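Local coordinates for gluconate kinase (Lactobacillus acidophilus, PDB 3LL3), which binds ATP and D-xylulose and is probably an FGGY-type carbohydrate kinase that transfers a phosphate from ATP to a sugar or sugar acid such as gluconate, at residues R410-N415 / Y461-E467; L334-L340 / A352-G358. Residue numbers count along the deposited sequence, not the author numbering.

Interaction 1 (R410-N415 / Y461-E467); sequences RQLCAN and YFPNPKE
Tyr461 and Asn415 have the largest areas covered in this contact, which joins helix 407-417 to edge strand 457-461 of the mixed sheet in the actin-like FGGY C-terminal domain and to the turn into helix 465-485. Tyr461 is extended (phi/psi -121/114) with CA 6.0 Å from CA of Gln411; its m rotamer lays the ring over Arg410, whose CB sits 3.7 Å from the ring centroid, almost on the normal, a CH-pi contact. Arg410, with chi1 m and the rest of the chain trans, then reaches along the ring, so that NH1 donates to Tyr461 OH at 2.9 Å. That hydroxyl is also hydrogen-bonded to Asp407 OD1, and Arg410 NE to the carbonyl of Leu404. Ala414 CB packs 4.3 Å from Tyr461 CB.

At Asn415, CA lies 4.6 Å from CA of Pro463. The m rotamer of Asn415 places OD1 2.8 Å from Asn464 N, a hydrogen bond, and ND2 donates to Glu467 OE1 at 2.8 Å. Asn464 is itself the N-cap of helix 465-485, its OD1 accepting from Glu467 N at 3.1 Å. The Asn415 carboxamide is thus bonded at both ends, to the N-cap amide and to a first-turn carboxylate.

Interaction 2 (L334-L340 / A352-G358); sequences LIFLPYL and ARGSFVG
Strands 335-337 and 354-358 form an antiparallel pair, their axes 4.6 Å apart at closest and 168° between directions. Ile335-Val357 and Leu337-Ser355 are hydrogen-bonded pairs, with Val357 N to Ile335 O at 2.7 Å and Leu337 N to Ser355 O at 2.8 Å; these four side chains share one face, Leu337 CB 4.5 Å from Ser355 CB. Between them lies the non-hydrogen-bonded pair Phe336-Phe356, CA atoms 4.5 Å apart. On that opposite face Phe336 (chi1 t) and Phe356 (chi1 m) meet obliquely, centroids 4.6 Å apart, and Leu334 CD2 fills the space beside Phe356 CD1 at 4.0 Å. Gly354 leaves a hollow for Leu340, whose CD1 comes 3.8 Å from Gly354 CA; a CB there would clash. Tyr339 centres an inverse gamma turn and sets its CB 3.7 Å from Ala352 CB. Backbone bonds set the register, apolar side chains fill the Phe336/Phe356 face, and 354-357 also pairs with a strand of the second subunit, continuing the sheet across the interface.

Both contacts belong to the C-terminal half of the chain and follow one another in series. Interaction 2 comes first, closing a short connection of 11 residues without helix or strand, which includes the DXP-contacting residues Gly341 to Arg344 and Ala350. The chain then runs through helix 365-388 and strand 396-400 to helix 407-417, where interaction 1 opens; it closes 45 residues later, after strand 421-424 and helix 429-441. The centres of interactions 1 and 2 are about 23 Å apart and the two do not touch. Helices 365-388 and 465-485 nevertheless connect them: Leu412 of interaction 1 and Phe356 of interaction 2 both pack on helix 365-388, while helix 465-485 starts within interaction 1 and later meets Tyr339 and Val357.

Interaction 1 (R410-N415 / Y461-E467)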
ATOM      1  N   ARG A 410      21.134   9.289   7.898  1.00 25.11           N
ATOM      2  CA  ARG A 410      22.494   8.824   7.655  1.00 23.31           C
ATOM      3  C   ARG A 410      22.706   7.461   8.283  1.00 24.56           C
ATOM      4  O   ARG A 410      23.228   6.546   7.645  1.00 23.72           O
ATOM      5  CB  ARG A 410      23.509   9.840   8.181  1.00 25.33           C
ATOM      6  CG  ARG A 410      23.550  11.104   7.346  1.00 24.57           C
ATOM      7  CD  ARG A 410      24.259  12.235   8.056  1.00 27.37           C
ATOM      8  NE  ARG A 410      24.362  13.408   7.194  1.00 27.46           N
ATOM      9  CZ  ARG A 410      25.062  14.496   7.501  1.00 32.69           C
ATOM     10  NH1 ARG A 410      25.709  14.557   8.666  1.00 32.84           N
ATOM     11  NH2 ARG A 410      25.121  15.518   6.656  1.00 32.76           N
ATOM     12  N   GLN A 411      22.275   7.318   9.535  1.00 22.46           N
ATOM     13  CA  GLN A 411      22.468   6.068  10.254  1.00 25.78           C
ATOM     14  C   GLN A 411      21.619   4.953   9.680  1.00 23.62           C
ATOM     15  O   GLN A 411      22.035   3.782   9.615  1.00 23.13           O
ATOM     16  CB  GLN A 411      22.151   6.249  11.754  1.00 26.48           C
ATOM     17  CG  GLN A 411      22.471   5.015  12.572  1.00 26.82           C
ATOM     18  CD  GLN A 411      23.962   4.701  12.565  1.00 28.48           C
ATOM     19  OE1 GLN A 411      24.374   3.570  12.296  1.00 30.59           O
ATOM     20  NE2 GLN A 411      24.774   5.710  12.838  1.00 27.83           N
ATOM     21  N   LEU A 412      20.407   5.314   9.278  1.00 24.19           N
ATOM     22  CA  LEU A 412      19.510   4.346   8.661  1.00 25.78           C
ATOM     23  C   LEU A 412      20.136   3.783   7.376  1.00 23.14           C
ATOM     24  O   LEU A 412      20.060   2.581   7.097  1.00 21.39           O
ATOM     25  CB  LEU A 412      18.175   5.020   8.348  1.00 26.47           C
ATOM     26  CG  LEU A 412      16.962   4.224   8.774  1.00 31.88           C
ATOM     27  CD1 LEU A 412      15.708   5.060   8.688  1.00 33.04           C
ATOM     28  CD2 LEU A 412      16.863   3.034   7.869  1.00 30.00           C
ATOM     29  N   CYS A 413      20.763   4.656   6.594  1.00 22.52           N
ATOM     30  CA  CYS A 413      21.449   4.203   5.371  1.00 23.24           C
ATOM     31  C   CYS A 413      22.550   3.228   5.728  1.00 21.29           C
ATOM     32  O   CYS A 413      22.692   2.179   5.109  1.00 23.37           O
ATOM     33  CB  CYS A 413      22.063   5.384   4.614  1.00 22.04           C
ATOM     34  SG  CYS A 413      20.857   6.393   3.712  1.00 24.60           S
ATOM     35  N   ALA A 414      23.346   3.596   6.726  1.00 22.37           N
ATOM     36  CA  ALA A 414      24.411   2.725   7.216  1.00 23.70           C
ATOM     37  C   ALA A 414      23.855   1.355   7.614  1.00 23.96           C
ATOM     38  O   ALA A 414      24.427   0.320   7.272  1.00 22.80           O
ATOM     39  CB  ALA A 414      25.104   3.371   8.413  1.00 23.18           C
ATOM     40  N   ASN A 415      22.755   1.366   8.366  1.00 21.88           N
ATOM     41  CA  ASN A 415      22.129   0.134   8.830  1.00 23.44           C
ATOM     42  C   ASN A 415      21.536  -0.753   7.716  1.00 25.35           C
ATOM     43  O   ASN A 415      21.617  -1.982   7.792  1.00 24.93           O
ATOM     44  CB  ASN A 415      21.066   0.461   9.878  1.00 25.04           C
ATOM     45  CG  ASN A 415      21.664   1.063  11.143  1.00 25.74           C
ATOM     46  OD1 ASN A 415      22.878   1.040  11.332  1.00 26.07           O
ATOM     47  ND2 ASN A 415      20.814   1.605  12.007  1.00 23.45           N
ATOM     48  N   TYR A 461      29.459   7.182   9.668  1.00 23.42           N
ATOM     49  CA  TYR A 461      28.417   6.469  10.397  1.00 26.58           C
ATOM     50  C   TYR A 461      28.596   4.973  10.190  1.00 27.03           C
ATOM     51  O   TYR A 461      28.457   4.495   9.066  1.00 27.22           O
ATOM     52  CB  TYR A 461      27.039   6.910   9.888  1.00 25.16           C
ATOM     53  CG  TYR A 461      26.790   8.389  10.093  1.00 26.23           C
ATOM     54  CD1 TYR A 461      26.041   8.845  11.170  1.00 25.84           C
ATOM     55  CD2 TYR A 461      27.319   9.327   9.222  1.00 26.19           C
ATOM     56  CE1 TYR A 461      25.815  10.185  11.364  1.00 26.22           C
ATOM     57  CE2 TYR A 461      27.101  10.670   9.410  1.00 27.24           C
ATOM     58  CZ  TYR A 461      26.349  11.099  10.487  1.00 28.09           C
ATOM     59  OH  TYR A 461      26.139  12.454  10.688  1.00 29.96           O
ATOM     60  N   PHE A 462      28.916   4.232  11.255  1.00 23.55           N
ATOM     61  CA  PHE A 462      29.058   2.783  11.129  1.00 26.89           C
ATOM     62  C   PHE A 462      27.730   2.074  11.353  1.00 27.78           C
ATOM     63  O   PHE A 462      26.917   2.527  12.154  1.00 28.14           O
ATOM     64  CB  PHE A 462      30.105   2.241  12.099  1.00 26.61           C
ATOM     65  CG  PHE A 462      31.462   2.851  11.913  1.00 28.01           C
ATOM     66  CD1 PHE A 462      31.815   4.007  12.603  1.00 27.70           C
ATOM     67  CD2 PHE A 462      32.377   2.284  11.038  1.00 28.79           C
ATOM     68  CE1 PHE A 462      33.077   4.602  12.415  1.00 31.95           C
ATOM     69  CE2 PHE A 462      33.646   2.866  10.857  1.00 30.34           C
ATOM     70  CZ  PHE A 462      33.986   4.031  11.556  1.00 29.39           C
ATOM     71  N   PRO A 463      27.505   0.960  10.639  1.00 29.16           N
ATOM     72  CA  PRO A 463      26.279   0.170  10.817  1.00 27.20           C
ATOM     73  C   PRO A 463      26.137  -0.264  12.271  1.00 31.57           C
ATOM     74  O   PRO A 463      27.102  -0.731  12.863  1.00 31.68           O
ATOM     75  CB  PRO A 463      26.514  -1.050   9.925  1.00 27.80           C
ATOM     76  CG  PRO A 463      27.499  -0.547   8.874  1.00 30.42           C
ATOM     77  CD  PRO A 463      28.405   0.375   9.631  1.00 27.80           C
ATOM     78  N   ASN A 464      24.960  -0.056  12.847  1.00 30.29           N
ATOM     79  CA  ASN A 464      24.613  -0.632  14.138  1.00 30.93           C
ATOM     80  C   ASN A 464      24.185  -2.088  13.882  1.00 32.80           C
ATOM     81  O   ASN A 464      23.232  -2.348  13.136  1.00 30.98           O
ATOM     82  CB  ASN A 464      23.517   0.217  14.792  1.00 31.83           C
ATOM     83  CG  ASN A 464      22.951  -0.412  16.042  1.00 37.50           C
ATOM     84  OD1 ASN A 464      22.359  -1.493  15.996  1.00 37.36           O
ATOM     85  ND2 ASN A 464      23.101   0.279  17.174  1.00 40.97           N
ATOM     86  N   PRO A 465      24.932  -3.047  14.457  1.00 31.63           N
ATOM     87  CA  PRO A 465      24.775  -4.486  14.188  1.00 33.30           C
ATOM     88  C   PRO A 465      23.352  -4.996  14.425  1.00 33.68           C
ATOM     89  O   PRO A 465      22.854  -5.817  13.645  1.00 31.61           O
ATOM     90  CB  PRO A 465      25.715  -5.138  15.210  1.00 36.57           C
ATOM     91  CG  PRO A 465      26.710  -4.086  15.537  1.00 37.26           C
ATOM     92  CD  PRO A 465      25.984  -2.776  15.451  1.00 34.43           C
ATOM     93  N   LYS A 466      22.726  -4.530  15.505  1.00 30.54           N
ATOM     94  CA  LYS A 466      21.378  -4.958  15.851  1.00 33.99           C
ATOM     95  C   LYS A 466      20.367  -4.550  14.771  1.00 31.57           C
ATOM     96  O   LYS A 466      19.707  -5.402  14.192  1.00 30.54           O
ATOM     97  CB  LYS A 466      20.990  -4.398  17.219  1.00 37.87           C
ATOM     98  CG  LYS A 466      20.033  -5.271  17.985  1.00 43.09           C
ATOM     99  CD  LYS A 466      19.896  -4.793  19.419  1.00 47.35           C
ATOM    100  CE  LYS A 466      19.128  -5.809  20.257  1.00 54.18           C
ATOM    101  NZ  LYS A 466      19.758  -7.167  20.186  1.00 55.44           N
ATOM    102  N   GLU A 467      20.264  -3.251  14.484  1.00 32.61           N
ATOM    103  CA  GLU A 467      19.400  -2.770  13.400  1.00 31.27           C
ATOM    104  C   GLU A 467      19.785  -3.329  12.029  1.00 30.03           C
ATOM    105  O   GLU A 467      18.914  -3.652  11.213  1.00 28.84           O
ATOM    106  CB  GLU A 467      19.378  -1.245  13.338  1.00 31.13           C
ATOM    107  CG  GLU A 467      18.645  -0.580  14.474  1.00 33.69           C
ATOM    108  CD  GLU A 467      18.027   0.744  14.056  1.00 35.07           C
ATOM    109  OE1 GLU A 467      18.178   1.138  12.871  1.00 36.30           O
ATOM    110  OE2 GLU A 467      17.381   1.397  14.907  1.00 39.79           O
TER

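Interaction 2 (L334-L340 / A352-G358)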
ATOM      1  N   LEU A 334       6.006  -3.057   7.993  1.00 26.34           N
ATOM      2  CA  LEU A 334       5.264  -2.353   6.965  1.00 25.33           C
ATOM      3  C   LEU A 334       6.202  -2.052   5.785  1.00 26.06           C
ATOM      4  O   LEU A 334       7.280  -1.508   5.975  1.00 23.77           O
ATOM      5  CB  LEU A 334       4.643  -1.080   7.532  1.00 24.32           C
ATOM      6  CG  LEU A 334       3.884  -0.218   6.521  1.00 26.18           C
ATOM      7  CD1 LEU A 334       2.720  -1.008   5.904  1.00 25.25           C
ATOM      8  CD2 LEU A 334       3.402   1.055   7.180  1.00 23.46           C
ATOM      9  N   ILE A 335       5.793  -2.425   4.574  1.00 24.24           N
ATOM     10  CA  ILE A 335       6.569  -2.140   3.372  1.00 22.83           C
ATOM     11  C   ILE A 335       6.007  -0.941   2.596  1.00 24.85           C
ATOM     12  O   ILE A 335       4.796  -0.860   2.343  1.00 22.19           O
ATOM     13  CB  ILE A 335       6.614  -3.349   2.425  1.00 24.16           C
ATOM     14  CG1 ILE A 335       7.411  -4.491   3.059  1.00 24.99           C
ATOM     15  CG2 ILE A 335       7.217  -2.940   1.055  1.00 22.45           C
ATOM     16  CD1 ILE A 335       8.788  -4.076   3.547  1.00 24.18           C
ATOM     17  N   PHE A 336       6.893  -0.019   2.224  1.00 22.03           N
ATOM     18  CA  PHE A 336       6.543   1.092   1.352  1.00 19.95           C
ATOM     19  C   PHE A 336       7.364   0.997   0.076  1.00 23.83           C
ATOM     20  O   PHE A 336       8.588   1.182   0.114  1.00 19.39           O
ATOM     21  CB  PHE A 336       6.800   2.440   2.027  1.00 19.61           C
ATOM     22  CG  PHE A 336       6.453   3.631   1.164  1.00 19.43           C
ATOM     23  CD1 PHE A 336       5.126   3.957   0.890  1.00 20.59           C
ATOM     24  CD2 PHE A 336       7.447   4.437   0.634  1.00 20.18           C
ATOM     25  CE1 PHE A 336       4.806   5.065   0.100  1.00 19.33           C
ATOM     26  CE2 PHE A 336       7.139   5.534  -0.152  1.00 20.09           C
ATOM     27  CZ  PHE A 336       5.826   5.851  -0.426  1.00 22.15           C
ATOM     28  N   LEU A 337       6.708   0.688  -1.040  1.00 18.66           N
ATOM     29  CA  LEU A 337       7.383   0.777  -2.340  1.00 21.16           C
ATOM     30  C   LEU A 337       7.277   2.235  -2.803  1.00 21.93           C
ATOM     31  O   LEU A 337       6.180   2.754  -2.972  1.00 20.45           O
ATOM     32  CB  LEU A 337       6.765  -0.183  -3.366  1.00 18.49           C
ATOM     33  CG  LEU A 337       6.705  -1.679  -3.013  1.00 23.10           C
ATOM     34  CD1 LEU A 337       6.046  -2.511  -4.132  1.00 21.28           C
ATOM     35  CD2 LEU A 337       8.098  -2.209  -2.717  1.00 21.89           C
ATOM     36  N   PRO A 338       8.425   2.908  -2.989  1.00 21.89           N
ATOM     37  CA  PRO A 338       8.438   4.372  -3.148  1.00 21.49           C
ATOM     38  C   PRO A 338       8.183   4.887  -4.565  1.00 21.12           C
ATOM     39  O   PRO A 338       8.404   6.074  -4.812  1.00 22.39           O
ATOM     40  CB  PRO A 338       9.866   4.761  -2.750  1.00 22.53           C
ATOM     41  CG  PRO A 338      10.679   3.520  -2.885  1.00 22.53           C
ATOM     42  CD  PRO A 338       9.775   2.323  -2.987  1.00 21.74           C
ATOM     43  N   TYR A 339       7.711   4.041  -5.470  1.00 21.87           N
ATOM     44  CA  TYR A 339       7.699   4.421  -6.882  1.00 23.69           C
ATOM     45  C   TYR A 339       6.622   5.420  -7.293  1.00 24.57           C
ATOM     46  O   TYR A 339       5.922   5.189  -8.275  1.00 23.82           O
ATOM     47  CB  TYR A 339       7.569   3.187  -7.749  1.00 23.64           C
ATOM     48  CG  TYR A 339       8.387   2.012  -7.291  1.00 22.27           C
ATOM     49  CD1 TYR A 339       9.753   2.121  -7.070  1.00 20.64           C
ATOM     50  CD2 TYR A 339       7.801   0.771  -7.153  1.00 21.42           C
ATOM     51  CE1 TYR A 339      10.500   1.008  -6.687  1.00 22.39           C
ATOM     52  CE2 TYR A 339       8.521  -0.323  -6.757  1.00 23.34           C
ATOM     53  CZ  TYR A 339       9.870  -0.209  -6.533  1.00 23.96           C
ATOM     54  OH  TYR A 339      10.557  -1.341  -6.152  1.00 22.83           O
ATOM     55  N   LEU A 340       6.522   6.538  -6.586  1.00 23.06           N
ATOM     56  CA  LEU A 340       5.504   7.547  -6.892  1.00 24.85           C
ATOM     57  C   LEU A 340       5.558   8.114  -8.332  1.00 26.82           C
ATOM     58  O   LEU A 340       4.537   8.218  -8.994  1.00 27.55           O
ATOM     59  CB  LEU A 340       5.521   8.666  -5.835  1.00 24.68           C
ATOM     60  CG  LEU A 340       4.520   8.475  -4.676  1.00 26.55           C
ATOM     61  CD1 LEU A 340       4.723   7.144  -4.028  1.00 24.04           C
ATOM     62  CD2 LEU A 340       4.698   9.567  -3.654  1.00 30.49           C
ATOM     63  N   ALA A 352       5.299   2.490 -13.007  1.00 27.46           N
ATOM     64  CA  ALA A 352       5.223   2.067 -11.606  1.00 22.81           C
ATOM     65  C   ALA A 352       4.549   3.115 -10.743  1.00 23.54           C
ATOM     66  O   ALA A 352       4.558   4.303 -11.060  1.00 25.12           O
ATOM     67  CB  ALA A 352       6.607   1.745 -11.060  1.00 25.54           C
ATOM     68  N   ARG A 353       3.949   2.664  -9.648  1.00 25.31           N
ATOM     69  CA  ARG A 353       3.351   3.568  -8.683  1.00 25.61           C
ATOM     70  C   ARG A 353       3.736   3.107  -7.274  1.00 22.16           C
ATOM     71  O   ARG A 353       4.270   2.023  -7.110  1.00 24.77           O
ATOM     72  CB  ARG A 353       1.836   3.614  -8.877  1.00 25.49           C
ATOM     73  CG  ARG A 353       1.424   4.370 -10.142  1.00 30.20           C
ATOM     74  CD  ARG A 353      -0.026   4.102 -10.459  1.00 37.36           C
ATOM     75  NE  ARG A 353      -0.734   5.323 -10.821  1.00 41.05           N
ATOM     76  CZ  ARG A 353      -1.022   5.675 -12.066  1.00 42.11           C
ATOM     77  NH1 ARG A 353      -0.663   4.893 -13.073  1.00 47.86           N
ATOM     78  NH2 ARG A 353      -1.669   6.806 -12.305  1.00 42.37           N
ATOM     79  N   GLY A 354       3.487   3.931  -6.271  1.00 21.44           N
ATOM     80  CA  GLY A 354       3.875   3.591  -4.907  1.00 22.72           C
ATOM     81  C   GLY A 354       2.833   2.758  -4.167  1.00 22.38           C
ATOM     82  O   GLY A 354       1.665   2.767  -4.559  1.00 22.37           O
ATOM     83  N   SER A 355       3.251   2.045  -3.115  1.00 20.29           N
ATOM     84  CA  SER A 355       2.351   1.214  -2.309  1.00 21.20           C
ATOM     85  C   SER A 355       2.789   1.177  -0.840  1.00 21.27           C
ATOM     86  O   SER A 355       3.989   1.208  -0.548  1.00 19.57           O
ATOM     87  CB  SER A 355       2.334  -0.237  -2.824  1.00 20.60           C
ATOM     88  OG  SER A 355       1.953  -0.309  -4.189  1.00 24.52           O
ATOM     89  N   PHE A 356       1.819   1.112   0.072  1.00 18.62           N
ATOM     90  CA  PHE A 356       2.066   0.642   1.430  1.00 21.60           C
ATOM     91  C   PHE A 356       1.512  -0.759   1.482  1.00 22.57           C
ATOM     92  O   PHE A 356       0.326  -0.936   1.238  1.00 23.96           O
ATOM     93  CB  PHE A 356       1.300   1.470   2.475  1.00 21.01           C
ATOM     94  CG  PHE A 356       1.905   2.824   2.765  1.00 21.90           C
ATOM     95  CD1 PHE A 356       2.940   2.953   3.685  1.00 21.18           C
ATOM     96  CD2 PHE A 356       1.411   3.967   2.147  1.00 20.43           C
ATOM     97  CE1 PHE A 356       3.486   4.198   3.978  1.00 22.43           C
ATOM     98  CE2 PHE A 356       1.955   5.225   2.421  1.00 21.92           C
ATOM     99  CZ  PHE A 356       3.005   5.343   3.322  1.00 23.14           C
ATOM    100  N   VAL A 357       2.324  -1.753   1.825  1.00 21.11           N
ATOM    101  CA  VAL A 357       1.801  -3.119   1.976  1.00 21.95           C
ATOM    102  C   VAL A 357       2.162  -3.744   3.324  1.00 25.44           C
ATOM    103  O   VAL A 357       3.325  -3.733   3.728  1.00 23.34           O
ATOM    104  CB  VAL A 357       2.264  -4.061   0.823  1.00 23.48           C
ATOM    105  CG1 VAL A 357       1.678  -5.481   1.000  1.00 24.01           C
ATOM    106  CG2 VAL A 357       1.878  -3.492  -0.534  1.00 22.83           C
ATOM    107  N   GLY A 358       1.163  -4.300   4.015  1.00 25.89           N
ATOM    108  CA  GLY A 358       1.387  -4.950   5.296  1.00 26.08           C
ATOM    109  C   GLY A 358       0.738  -4.264   6.487  1.00 25.24           C
ATOM    110  O   GLY A 358       1.183  -4.419   7.610  1.00 27.33           O
TER